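Local coordinates for protein rRNA N-glycosidase (Bougainvillea spectabilis, PDB 3CTK) that belongs to the ribosome-inactivating proteins, a plant family whose fold joins a mixed beta-sheet to a mainly helical region, at residues D44-L49 and A63-D68. Numbering follows the deposited sequence.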
ATOM      1  N   ASP A  44      -2.204  -3.747  20.174  1.00 15.44           N
ATOM      2  CA  ASP A  44      -2.824  -2.423  20.255  1.00 17.34           C
ATOM      3  C   ASP A  44      -2.164  -1.361  19.378  1.00 16.36           C
ATOM      4  O   ASP A  44      -2.660  -0.235  19.291  1.00 15.74           O
ATOM      5  CB  ASP A  44      -2.820  -1.941  21.707  0.70 20.99           C
ATOM      6  CG  ASP A  44      -1.419  -1.679  22.227  0.70 24.68           C
ATOM      7  OD1 ASP A  44      -0.477  -2.331  21.732  0.70 26.85           O
ATOM      8  OD2 ASP A  44      -1.262  -0.843  23.141  0.70 27.74           O
ATOM      9  N   LYS A  45      -1.053  -1.704  18.733  1.00 14.15           N
ATOM     10  CA  LYS A  45      -0.355  -0.755  17.872  1.00 13.68           C
ATOM     11  C   LYS A  45      -0.050  -1.406  16.529  1.00 10.83           C
ATOM     12  O   LYS A  45       0.712  -0.870  15.717  1.00  9.28           O
ATOM     13  CB  LYS A  45       0.952  -0.309  18.529  1.00 16.34           C
ATOM     14  CG  LYS A  45       0.761   0.471  19.826  1.00 20.44           C
ATOM     15  CD  LYS A  45       2.085   0.988  20.370  1.00 25.09           C
ATOM     16  CE  LYS A  45       3.011  -0.152  20.762  1.00 28.44           C
ATOM     17  NZ  LYS A  45       4.269   0.343  21.393  1.00 32.97           N
ATOM     18  N   ARG A  46      -0.679  -2.554  16.300  1.00  8.67           N
ATOM     19  CA  ARG A  46      -0.480  -3.343  15.094  1.00  7.56           C
ATOM     20  C   ARG A  46      -0.997  -2.734  13.791  1.00  6.60           C
ATOM     21  O   ARG A  46      -0.483  -3.057  12.720  1.00  4.48           O
ATOM     22  CB  ARG A  46      -1.098  -4.733  15.306  1.00  7.99           C
ATOM     23  CG  ARG A  46      -0.916  -5.729  14.160  1.00  8.23           C
ATOM     24  CD  ARG A  46       0.554  -6.042  13.872  1.00  8.75           C
ATOM     25  NE  ARG A  46       0.678  -7.038  12.810  1.00  8.76           N
ATOM     26  CZ  ARG A  46       0.513  -8.346  12.986  1.00  8.92           C
ATOM     27  NH1 ARG A  46       0.228  -8.828  14.189  1.00  7.13           N
ATOM     28  NH2 ARG A  46       0.601  -9.171  11.951  1.00  7.61           N
ATOM     29  N   PHE A  47      -1.994  -1.856  13.865  1.00  7.09           N
ATOM     30  CA  PHE A  47      -2.546  -1.266  12.646  1.00  7.13           C
ATOM     31  C   PHE A  47      -2.618   0.251  12.615  1.00  8.43           C
ATOM     32  O   PHE A  47      -2.663   0.911  13.652  1.00  8.47           O
ATOM     33  CB  PHE A  47      -3.965  -1.797  12.384  1.00  7.87           C
ATOM     34  CG  PHE A  47      -4.061  -3.292  12.335  1.00  8.39           C
ATOM     35  CD1 PHE A  47      -4.524  -4.008  13.436  1.00  7.41           C
ATOM     36  CD2 PHE A  47      -3.671  -3.988  11.197  1.00  7.81           C
ATOM     37  CE1 PHE A  47      -4.594  -5.400  13.402  1.00  7.28           C
ATOM     38  CE2 PHE A  47      -3.736  -5.377  11.153  1.00  7.43           C
ATOM     39  CZ  PHE A  47      -4.199  -6.085  12.260  1.00  7.22           C
ATOM     40  N   VAL A  48      -2.619   0.798  11.403  1.00  6.86           N
ATOM     41  CA  VAL A  48      -2.770   2.231  11.205  1.00  7.28           C
ATOM     42  C   VAL A  48      -3.965   2.334  10.269  1.00  7.27           C
ATOM     43  O   VAL A  48      -4.108   1.529   9.348  1.00  6.75           O
ATOM     44  CB  VAL A  48      -1.523   2.887  10.550  1.00  6.48           C
ATOM     45  CG1 VAL A  48      -1.192   2.212   9.233  1.00  8.18           C
ATOM     46  CG2 VAL A  48      -1.779   4.378  10.335  1.00  9.72           C
ATOM     47  N   LEU A  49      -4.840   3.300  10.519  1.00  6.43           N
ATOM     48  CA  LEU A  49      -6.025   3.469   9.693  1.00  6.99           C
ATOM     49  C   LEU A  49      -5.862   4.633   8.720  1.00  6.88           C
ATOM     50  O   LEU A  49      -5.353   5.695   9.078  1.00  5.53           O
ATOM     51  CB  LEU A  49      -7.248   3.687  10.590  1.00  8.83           C
ATOM     52  CG  LEU A  49      -7.441   2.605  11.662  1.00 10.34           C
ATOM     53  CD1 LEU A  49      -8.582   2.979  12.599  1.00  9.74           C
ATOM     54  CD2 LEU A  49      -7.716   1.269  10.988  1.00 13.00           C
ATOM     55  N   ALA A  63      -7.506  -0.374   6.689  1.00  4.33           N
ATOM     56  CA  ALA A  63      -6.591  -0.822   7.735  1.00  3.66           C
ATOM     57  C   ALA A  63      -5.304  -1.392   7.152  1.00  4.02           C
ATOM     58  O   ALA A  63      -5.340  -2.240   6.260  1.00  4.09           O
ATOM     59  CB  ALA A  63      -7.272  -1.872   8.606  1.00  4.38           C
ATOM     60  N   ILE A  64      -4.172  -0.925   7.671  1.00  3.97           N
ATOM     61  CA  ILE A  64      -2.861  -1.378   7.215  1.00  3.77           C
ATOM     62  C   ILE A  64      -2.039  -1.955   8.372  1.00  4.23           C
ATOM     63  O   ILE A  64      -1.940  -1.351   9.439  1.00  3.68           O
ATOM     64  CB  ILE A  64      -2.075  -0.212   6.566  1.00  4.42           C
ATOM     65  CG1 ILE A  64      -2.776   0.223   5.274  1.00  6.41           C
ATOM     66  CG2 ILE A  64      -0.625  -0.630   6.290  1.00  3.80           C
ATOM     67  CD1 ILE A  64      -2.114   1.396   4.573  1.00  7.15           C
ATOM     68  N   ASP A  65      -1.461  -3.130   8.142  1.00  3.69           N
ATOM     69  CA  ASP A  65      -0.623  -3.828   9.119  1.00  4.49           C
ATOM     70  C   ASP A  65       0.711  -3.074   9.136  1.00  4.96           C
ATOM     71  O   ASP A  65       1.403  -3.037   8.124  1.00  4.42           O
ATOM     72  CB  ASP A  65      -0.407  -5.270   8.644  1.00  5.43           C
ATOM     73  CG  ASP A  65       0.303  -6.138   9.669  1.00  5.46           C
ATOM     74  OD1 ASP A  65       1.148  -5.614  10.418  1.00  7.94           O
ATOM     75  OD2 ASP A  65       0.025  -7.354   9.709  1.00  7.25           O
ATOM     76  N   VAL A  66       1.082  -2.484  10.270  1.00  5.26           N
ATOM     77  CA  VAL A  66       2.324  -1.713  10.316  1.00  5.83           C
ATOM     78  C   VAL A  66       3.601  -2.528  10.204  1.00  5.96           C
ATOM     79  O   VAL A  66       4.665  -1.976   9.909  1.00  6.97           O
ATOM     80  CB  VAL A  66       2.426  -0.846  11.598  1.00  5.04           C
ATOM     81  CG1 VAL A  66       1.202   0.055  11.713  1.00  5.81           C
ATOM     82  CG2 VAL A  66       2.590  -1.735  12.831  1.00  6.43           C
ATOM     83  N   THR A  67       3.518  -3.833  10.426  1.00  5.77           N
ATOM     84  CA  THR A  67       4.725  -4.654  10.343  1.00  6.66           C
ATOM     85  C   THR A  67       5.178  -4.883   8.904  1.00  6.86           C
ATOM     86  O   THR A  67       6.378  -4.984   8.638  1.00  8.12           O
ATOM     87  CB  THR A  67       4.530  -6.029  11.037  1.00  5.58           C
ATOM     88  OG1 THR A  67       3.568  -6.809  10.316  1.00  7.39           O
ATOM     89  CG2 THR A  67       4.052  -5.839  12.475  1.00  6.32           C
ATOM     90  N   ASP A  68       4.231  -4.935   7.969  1.00  6.80           N
ATOM     91  CA  ASP A  68       4.566  -5.185   6.570  1.00  6.71           C
ATOM     92  C   ASP A  68       3.869  -4.281   5.551  1.00  6.22           C
ATOM     93  O   ASP A  68       4.011  -4.481   4.343  1.00  6.59           O
ATOM     94  CB  ASP A  68       4.266  -6.649   6.226  1.00  7.44           C
ATOM     95  CG  ASP A  68       2.855  -7.067   6.624  1.00 10.07           C
ATOM     96  OD1 ASP A  68       1.986  -6.178   6.754  1.00  7.58           O
ATOM     97  OD2 ASP A  68       2.611  -8.284   6.793  1.00  9.62           O
TER
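The open end of an antiparallel beta hairpin in the mixed sheet of this ribosome-inactivating protein brings the start of strand 47-53 against the end of strand 59-65. V48 and I64 form a hydrogen-bonded pair: V48 N reaches I64 O at 3.0 Å, and I64 N reaches V48 O almost along its C=O axis. One further backbone bond lies beyond the strand ends, V66 N to R46 O, nearly straight (170°).

Branched aliphatic residues suit the apolar face where V48 and I64 lie side by side, V48 CG1 3.7 Å from I64 CB. V66 CG1 adds a looser contact with V48 CG1, and V48 and V66 both touch helix 14-25. On the other face, F47 lays its ring obliquely beside D65 CA and packs on helix 92-97, while R46 CG sits over one ring face, toward its rim.

Arginine is long enough to bridge to the neighbouring strand; bent at chi2 (61°), R46 grips buried D65 side-on in a salt bridge, NH2 meeting the syn lone pair of OD2 at 2.9 Å. Aspartate's short chain lets OD1 accept T67 N in an Asx turn; threonine adds its hydroxyl, OG1 to OD1 2.7 Å, and R46 NE meets OD1 from above the carboxylate plane at 2.8 Å.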